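Local coordinates for protein HAD superfamily hydrolase (Brucella suis biovar 1, PDB 6NQ4) that probably acts as a phosphatase of the haloacid dehalogenase-like hydrolase superfamily and binds a sodium ion, at residues A[149-160]-A[188-199]. Residues are numbered along the deposited sequence; the frame is centred on the assembly and turned at random.
Sequences CTGLYDDEVETP and RGPRLIWCAGAL. With EDO (1,2-ethanediol), chain F.
A salt-bridge network joins the beta hairpin of strands 185-188 and 191-194 to the loop leaving strand 146-149, where Arg188 pairs with both Asp155 and Glu156, and Arg191 with Glu156. The Arg188 guanidinium meets Asp155 end-on, NH1 to OD1 at 2.9 Å and NH2 to OD2 at 2.9 Å, the first nearly straight (172°). The two planes are turned 45° apart, and OD1 is met from above its carboxylate plane. The same NH1 reaches Glu156 OE2 at 2.9 Å, while Arg191 clasps Glu156 side-on through NE and NH2. OE2 therefore takes two donors from opposite faces, which would fix the carboxylate's rotation; Glu51 extends the network through Arg191 NH2. Ile193 CG1 lies over the centre of one face of the Arg188 guanidinium.

Farther along, Pro160 CD sits 3.4 Å from the centroid of the Trp194 five-membered ring, 3° off the normal: a CH-pi contact over the face. An ethanediol, probably from the crystallisation liquor, bridges the two segments, its O2 accepting from Trp194 N at 2.9 Å and donating to Asp155 O. At the end of strand 146-149, Cys149 SG touches Ala196 CB at 3.7 Å and Leu199 CD1. Leu152 CD1 meets that same leucine methyl. Charged hairpin end and apolar Ala196 and Leu199 thus clasp one loop beside the five-stranded parallel sheet, an alpha/beta arrangement consistent with the cap domain of HAD-family hydrolases.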
ATOM      1  N   CYS A 149       1.829 -10.899   9.058  1.00 14.66           N
ATOM      2  CA  CYS A 149       0.462 -10.876   8.568  1.00 14.64           C
ATOM      3  C   CYS A 149       0.439 -10.144   7.237  1.00 14.88           C
ATOM      4  O   CYS A 149       0.654  -8.925   7.176  1.00 16.08           O
ATOM      5  CB  CYS A 149      -0.449 -10.195   9.580  1.00 15.52           C
ATOM      6  SG  CYS A 149      -2.168 -10.108   9.042  1.00 18.06           S
ATOM      7  N   THR A 150       0.167 -10.891   6.173  1.00 15.65           N
ATOM      8  CA  THR A 150      -0.021 -10.299   4.853  1.00 14.69           C
ATOM      9  C   THR A 150      -1.486 -10.049   4.535  1.00 15.37           C
ATOM     10  O   THR A 150      -1.773  -9.267   3.629  1.00 16.59           O
ATOM     11  CB  THR A 150       0.550 -11.216   3.768  1.00 15.59           C
ATOM     12  OG1 THR A 150      -0.112 -12.489   3.830  1.00 16.99           O
ATOM     13  CG2 THR A 150       2.054 -11.399   3.940  1.00 17.18           C
ATOM     14  N   GLY A 151      -2.412 -10.669   5.267  1.00 15.62           N
ATOM     15  CA  GLY A 151      -3.832 -10.542   4.985  1.00 16.62           C
ATOM     16  C   GLY A 151      -4.601 -11.601   5.752  1.00 16.02           C
ATOM     17  O   GLY A 151      -4.061 -12.245   6.645  1.00 17.65           O
ATOM     18  N   LEU A 152      -5.860 -11.778   5.390  1.00 17.43           N
ATOM     19  CA  LEU A 152      -6.641 -12.847   6.002  1.00 17.63           C
ATOM     20  C   LEU A 152      -6.420 -14.149   5.221  1.00 17.60           C
ATOM     21  O   LEU A 152      -6.070 -14.133   4.039  1.00 20.17           O
ATOM     22  CB  LEU A 152      -8.137 -12.485   6.039  1.00 19.95           C
ATOM     23  CG  LEU A 152      -8.603 -11.483   7.106  1.00 19.56           C
ATOM     24  CD1 LEU A 152      -7.946 -10.103   6.978  1.00 19.86           C
ATOM     25  CD2 LEU A 152     -10.126 -11.371   7.045  1.00 19.90           C
ATOM     26  N   TYR A 153      -6.622 -15.288   5.894  1.00 18.34           N
ATOM     27  CA  TYR A 153      -6.472 -16.582   5.219  1.00 19.02           C
ATOM     28  C   TYR A 153      -7.428 -16.725   4.041  1.00 21.37           C
ATOM     29  O   TYR A 153      -7.046 -17.231   2.977  1.00 23.37           O
ATOM     30  CB  TYR A 153      -6.674 -17.744   6.193  1.00 19.34           C
ATOM     31  CG  TYR A 153      -5.575 -17.859   7.217  1.00 20.18           C
ATOM     32  CD1 TYR A 153      -4.267 -18.129   6.825  1.00 20.06           C
ATOM     33  CD2 TYR A 153      -5.835 -17.690   8.577  1.00 21.83           C
ATOM     34  CE1 TYR A 153      -3.246 -18.229   7.757  1.00 19.34           C
ATOM     35  CE2 TYR A 153      -4.826 -17.779   9.510  1.00 20.25           C
ATOM     36  CZ  TYR A 153      -3.529 -18.047   9.102  1.00 19.51           C
ATOM     37  OH  TYR A 153      -2.541 -18.139  10.055  1.00 21.50           O
ATOM     38  N   ASP A 154      -8.685 -16.314   4.212  1.00 21.41           N
ATOM     39  CA  ASP A 154      -9.663 -16.346   3.120  1.00 23.58           C
ATOM     40  C   ASP A 154     -10.479 -15.061   3.225  1.00 22.44           C
ATOM     41  O   ASP A 154     -11.516 -15.011   3.901  1.00 23.48           O
ATOM     42  CB  ASP A 154     -10.547 -17.582   3.168  1.00 26.82           C
ATOM     43  CG  ASP A 154     -11.546 -17.620   2.011  1.00 31.70           C
ATOM     44  OD1 ASP A 154     -11.669 -16.605   1.282  1.00 32.84           O
ATOM     45  OD2 ASP A 154     -12.201 -18.659   1.810  1.00 35.19           O
ATOM     46  N   ASP A 155     -10.019 -14.033   2.528  1.00 22.40           N
ATOM     47  CA  ASP A 155     -10.585 -12.705   2.699  1.00 23.51           C
ATOM     48  C   ASP A 155     -11.905 -12.506   1.974  1.00 25.91           C
ATOM     49  O   ASP A 155     -12.491 -11.423   2.072  1.00 27.43           O
ATOM     50  CB  ASP A 155      -9.564 -11.625   2.324  1.00 23.88           C
ATOM     51  CG  ASP A 155      -9.185 -11.631   0.847  1.00 25.07           C
ATOM     52  OD1 ASP A 155      -9.845 -12.301   0.012  1.00 25.19           O
ATOM     53  OD2 ASP A 155      -8.197 -10.931   0.526  1.00 26.57           O
ATOM     54  N   GLU A 156     -12.393 -13.507   1.244  1.00 24.48           N
ATOM     55  CA  GLU A 156     -13.717 -13.373   0.654  1.00 27.04           C
ATOM     56  C   GLU A 156     -14.825 -13.791   1.604  1.00 29.03           C
ATOM     57  O   GLU A 156     -15.984 -13.441   1.368  1.00 31.11           O
ATOM     58  CB  GLU A 156     -13.814 -14.143  -0.670  1.00 29.51           C
ATOM     59  CG  GLU A 156     -12.957 -13.567  -1.799  1.00 31.63           C
ATOM     60  CD  GLU A 156     -13.560 -12.327  -2.473  1.00 33.64           C
ATOM     61  OE1 GLU A 156     -14.673 -11.889  -2.096  1.00 35.23           O
ATOM     62  OE2 GLU A 156     -12.917 -11.788  -3.403  1.00 34.04           O
ATOM     63  N   VAL A 157     -14.506 -14.504   2.682  1.00 29.65           N
ATOM     64  CA  VAL A 157     -15.539 -14.968   3.605  1.00 31.03           C
ATOM     65  C   VAL A 157     -15.275 -14.608   5.058  1.00 30.81           C
ATOM     66  O   VAL A 157     -16.221 -14.609   5.867  1.00 33.84           O
ATOM     67  CB  VAL A 157     -15.799 -16.486   3.469  1.00 35.78           C
ATOM     68  CG1 VAL A 157     -16.023 -16.869   2.020  1.00 37.21           C
ATOM     69  CG2 VAL A 157     -14.657 -17.277   4.072  1.00 37.63           C
ATOM     70  N   GLU A 158     -14.044 -14.309   5.455  1.00 27.23           N
ATOM     71  CA  GLU A 158     -13.705 -14.090   6.851  1.00 26.60           C
ATOM     72  C   GLU A 158     -13.760 -12.610   7.196  1.00 26.67           C
ATOM     73  O   GLU A 158     -13.687 -11.740   6.326  1.00 26.69           O
ATOM     74  CB  GLU A 158     -12.297 -14.628   7.131  1.00 25.92           C
ATOM     75  CG  GLU A 158     -12.206 -16.140   6.956  1.00 27.70           C
ATOM     76  CD  GLU A 158     -10.784 -16.670   6.970  1.00 28.07           C
ATOM     77  OE1 GLU A 158      -9.816 -15.863   6.919  1.00 25.02           O
ATOM     78  OE2 GLU A 158     -10.642 -17.920   7.016  1.00 31.58           O
ATOM     79  N   THR A 159     -13.876 -12.333   8.487  1.00 25.41           N
ATOM     80  CA  THR A 159     -13.863 -10.977   9.017  1.00 26.33           C
ATOM     81  C   THR A 159     -12.896 -10.913  10.182  1.00 24.01           C
ATOM     82  O   THR A 159     -12.452 -11.945  10.695  1.00 23.59           O
ATOM     83  CB  THR A 159     -15.261 -10.587   9.512  1.00 29.23           C
ATOM     84  OG1 THR A 159     -15.542 -11.292  10.728  1.00 30.47           O
ATOM     85  CG2 THR A 159     -16.323 -10.888   8.466  1.00 30.34           C
ATOM     86  N   PRO A 160     -12.550  -9.705  10.637  1.00 22.74           N
ATOM     87  CA  PRO A 160     -11.609  -9.606  11.764  1.00 23.36           C
ATOM     88  C   PRO A 160     -12.094 -10.300  13.024  1.00 24.11           C
ATOM     89  O   PRO A 160     -11.264 -10.792  13.794  1.00 25.25           O
ATOM     90  CB  PRO A 160     -11.449  -8.092  11.949  1.00 24.54           C
ATOM     91  CG  PRO A 160     -11.692  -7.537  10.573  1.00 25.13           C
ATOM     92  CD  PRO A 160     -12.800  -8.388  10.022  1.00 24.87           C
ATOM     93  N   ARG A 188     -12.347  -4.531  -4.218  1.00 17.54           N
ATOM     94  CA  ARG A 188     -12.130  -5.614  -5.174  1.00 17.51           C
ATOM     95  C   ARG A 188     -13.367  -5.608  -6.060  1.00 17.79           C
ATOM     96  O   ARG A 188     -14.415  -6.150  -5.684  1.00 19.00           O
ATOM     97  CB  ARG A 188     -11.930  -6.957  -4.484  1.00 19.10           C
ATOM     98  CG  ARG A 188     -11.381  -8.025  -5.445  1.00 20.78           C
ATOM     99  CD  ARG A 188     -11.026  -9.302  -4.680  1.00 22.38           C
ATOM    100  NE  ARG A 188      -9.852  -9.101  -3.839  1.00 23.35           N
ATOM    101  CZ  ARG A 188      -9.556  -9.849  -2.781  1.00 24.82           C
ATOM    102  NH1 ARG A 188     -10.345 -10.853  -2.440  1.00 25.34           N
ATOM    103  NH2 ARG A 188      -8.471  -9.590  -2.068  1.00 25.98           N
ATOM    104  N   GLY A 189     -13.264  -4.928  -7.199  1.00 18.54           N
ATOM    105  CA  GLY A 189     -14.436  -4.618  -7.974  1.00 19.82           C
ATOM    106  C   GLY A 189     -15.426  -3.901  -7.081  1.00 20.59           C
ATOM    107  O   GLY A 189     -15.079  -2.932  -6.398  1.00 21.13           O
ATOM    108  N   PRO A 190     -16.662  -4.409  -7.018  1.00 22.51           N
ATOM    109  CA  PRO A 190     -17.699  -3.762  -6.207  1.00 22.95           C
ATOM    110  C   PRO A 190     -17.613  -4.068  -4.724  1.00 21.76           C
ATOM    111  O   PRO A 190     -18.362  -3.456  -3.951  1.00 24.95           O
ATOM    112  CB  PRO A 190     -18.995  -4.360  -6.782  1.00 24.38           C
ATOM    113  CG  PRO A 190     -18.579  -5.761  -7.151  1.00 24.98           C
ATOM    114  CD  PRO A 190     -17.184  -5.585  -7.736  1.00 24.28           C
ATOM    115  N   ARG A 191     -16.768  -5.006  -4.309  1.00 20.08           N
ATOM    116  CA  ARG A 191     -16.718  -5.458  -2.926  1.00 18.80           C
ATOM    117  C   ARG A 191     -15.689  -4.659  -2.121  1.00 17.62           C
ATOM    118  O   ARG A 191     -14.749  -4.071  -2.672  1.00 19.36           O
ATOM    119  CB  ARG A 191     -16.367  -6.954  -2.878  1.00 20.46           C
ATOM    120  CG  ARG A 191     -17.464  -7.851  -3.464  1.00 24.11           C
ATOM    121  CD  ARG A 191     -17.199  -9.368  -3.349  1.00 26.34           C
ATOM    122  NE  ARG A 191     -15.891  -9.778  -3.878  1.00 29.23           N
ATOM    123  CZ  ARG A 191     -15.556  -9.788  -5.165  1.00 33.73           C
ATOM    124  NH1 ARG A 191     -16.425  -9.411  -6.098  1.00 36.68           N
ATOM    125  NH2 ARG A 191     -14.338 -10.173  -5.520  1.00 35.05           N
ATOM    126  N   LEU A 192     -15.873  -4.649  -0.798  1.00 18.54           N
ATOM    127  CA  LEU A 192     -14.854  -4.207   0.153  1.00 18.35           C
ATOM    128  C   LEU A 192     -14.327  -5.429   0.890  1.00 18.71           C
ATOM    129  O   LEU A 192     -15.116  -6.269   1.353  1.00 20.47           O
ATOM    130  CB  LEU A 192     -15.409  -3.176   1.145  1.00 19.25           C
ATOM    131  CG  LEU A 192     -15.695  -1.807   0.522  1.00 20.35           C
ATOM    132  CD1 LEU A 192     -16.604  -0.961   1.404  1.00 21.13           C
ATOM    133  CD2 LEU A 192     -14.381  -1.105   0.292  1.00 21.62           C
ATOM    134  N   ILE A 193     -13.001  -5.537   0.969  1.00 17.18           N
ATOM    135  CA  ILE A 193     -12.307  -6.712   1.477  1.00 17.41           C
ATOM    136  C   ILE A 193     -11.422  -6.288   2.642  1.00 15.55           C
ATOM    137  O   ILE A 193     -10.677  -5.306   2.538  1.00 16.24           O
ATOM    138  CB  ILE A 193     -11.437  -7.307   0.353  1.00 18.01           C
ATOM    139  CG1 ILE A 193     -12.282  -7.634  -0.887  1.00 20.67           C
ATOM    140  CG2 ILE A 193     -10.679  -8.519   0.841  1.00 18.64           C
ATOM    141  CD1 ILE A 193     -13.305  -8.719  -0.664  1.00 21.92           C
ATOM    142  N   TRP A 194     -11.447  -7.070   3.722  1.00 16.24           N
ATOM    143  CA  TRP A 194     -10.600  -6.781   4.872  1.00 16.60           C
ATOM    144  C   TRP A 194      -9.142  -7.092   4.551  1.00 17.08           C
ATOM    145  O   TRP A 194      -8.845  -8.087   3.885  1.00 18.57           O
ATOM    146  CB  TRP A 194     -11.027  -7.642   6.061  1.00 18.10           C
ATOM    147  CG  TRP A 194     -12.377  -7.282   6.581  1.00 20.18           C
ATOM    148  CD1 TRP A 194     -13.522  -8.018   6.464  1.00 21.71           C
ATOM    149  CD2 TRP A 194     -12.726  -6.095   7.292  1.00 22.42           C
ATOM    150  NE1 TRP A 194     -14.570  -7.350   7.049  1.00 23.42           N
ATOM    151  CE2 TRP A 194     -14.108  -6.174   7.582  1.00 23.26           C
ATOM    152  CE3 TRP A 194     -12.013  -4.973   7.710  1.00 22.71           C
ATOM    153  CZ2 TRP A 194     -14.793  -5.163   8.266  1.00 25.36           C
ATOM    154  CZ3 TRP A 194     -12.693  -3.971   8.393  1.00 25.10           C
ATOM    155  CH2 TRP A 194     -14.068  -4.074   8.668  1.00 25.49           C
ATOM    156  N   CYS A 195      -8.237  -6.256   5.057  1.00 16.45           N
ATOM    157  CA  CYS A 195      -6.806  -6.390   4.805  1.00 16.08           C
ATOM    158  C   CYS A 195      -6.046  -6.622   6.106  1.00 15.64           C
ATOM    159  O   CYS A 195      -6.594  -6.558   7.209  1.00 17.07           O
ATOM    160  CB  CYS A 195      -6.264  -5.125   4.149  1.00 17.30           C
ATOM    161  SG  CYS A 195      -6.951  -4.755   2.543  1.00 18.83           S
ATOM    162  N   ALA A 196      -4.735  -6.837   5.961  1.00 15.91           N
ATOM    163  CA  ALA A 196      -3.875  -7.114   7.107  1.00 15.85           C
ATOM    164  C   ALA A 196      -3.955  -6.014   8.154  1.00 15.70           C
ATOM    165  O   ALA A 196      -3.839  -6.291   9.352  1.00 17.15           O
ATOM    166  CB  ALA A 196      -2.431  -7.263   6.642  1.00 15.88           C
ATOM    167  N   GLY A 197      -4.116  -4.757   7.722  1.00 16.01           N
ATOM    168  CA  GLY A 197      -4.149  -3.649   8.657  1.00 16.93           C
ATOM    169  C   GLY A 197      -5.286  -3.750   9.653  1.00 16.40           C
ATOM    170  O   GLY A 197      -5.180  -3.250  10.780  1.00 17.27           O
ATOM    171  N   ALA A 198      -6.406  -4.357   9.248  1.00 16.42           N
ATOM    172  CA  ALA A 198      -7.498  -4.564  10.194  1.00 17.37           C
ATOM    173  C   ALA A 198      -7.064  -5.480  11.329  1.00 16.83           C
ATOM    174  O   ALA A 198      -7.405  -5.243  12.496  1.00 18.08           O
ATOM    175  CB  ALA A 198      -8.680  -5.170   9.451  1.00 18.22           C
ATOM    176  N   LEU A 199      -6.306  -6.532  11.010  1.00 15.83           N
ATOM    177  CA  LEU A 199      -5.811  -7.435  12.045  1.00 15.90           C
ATOM    178  C   LEU A 199      -4.718  -6.778  12.878  1.00 16.19           C
ATOM    179  O   LEU A 199      -4.679  -6.947  14.099  1.00 16.46           O
ATOM    180  CB  LEU A 199      -5.313  -8.735  11.414  1.00 16.05           C
ATOM    181  CG  LEU A 199      -6.331  -9.525  10.598  1.00 17.06           C
ATOM    182  CD1 LEU A 199      -5.751 -10.876  10.148  1.00 18.93           C
ATOM    183  CD2 LEU A 199      -7.628  -9.745  11.360  1.00 19.91           C
TER
HETATM  184  C1  EDO F 304     -15.343 -10.521   3.372  1.00 28.38           C
HETATM  185  O1  EDO F 304     -15.628 -10.634   4.773  1.00 30.10           O
HETATM  186  C2  EDO F 304     -14.535  -9.249   3.140  1.00 27.61           C
HETATM  187  O2  EDO F 304     -13.152  -9.445   3.526  1.00 25.48           O
HETATM  188  O   HOH W   1      -3.708  -7.424   3.253  1.00 17.09           O
HETATM  189  O   HOH W   2      -6.831  -9.912   3.376  1.00 22.46           O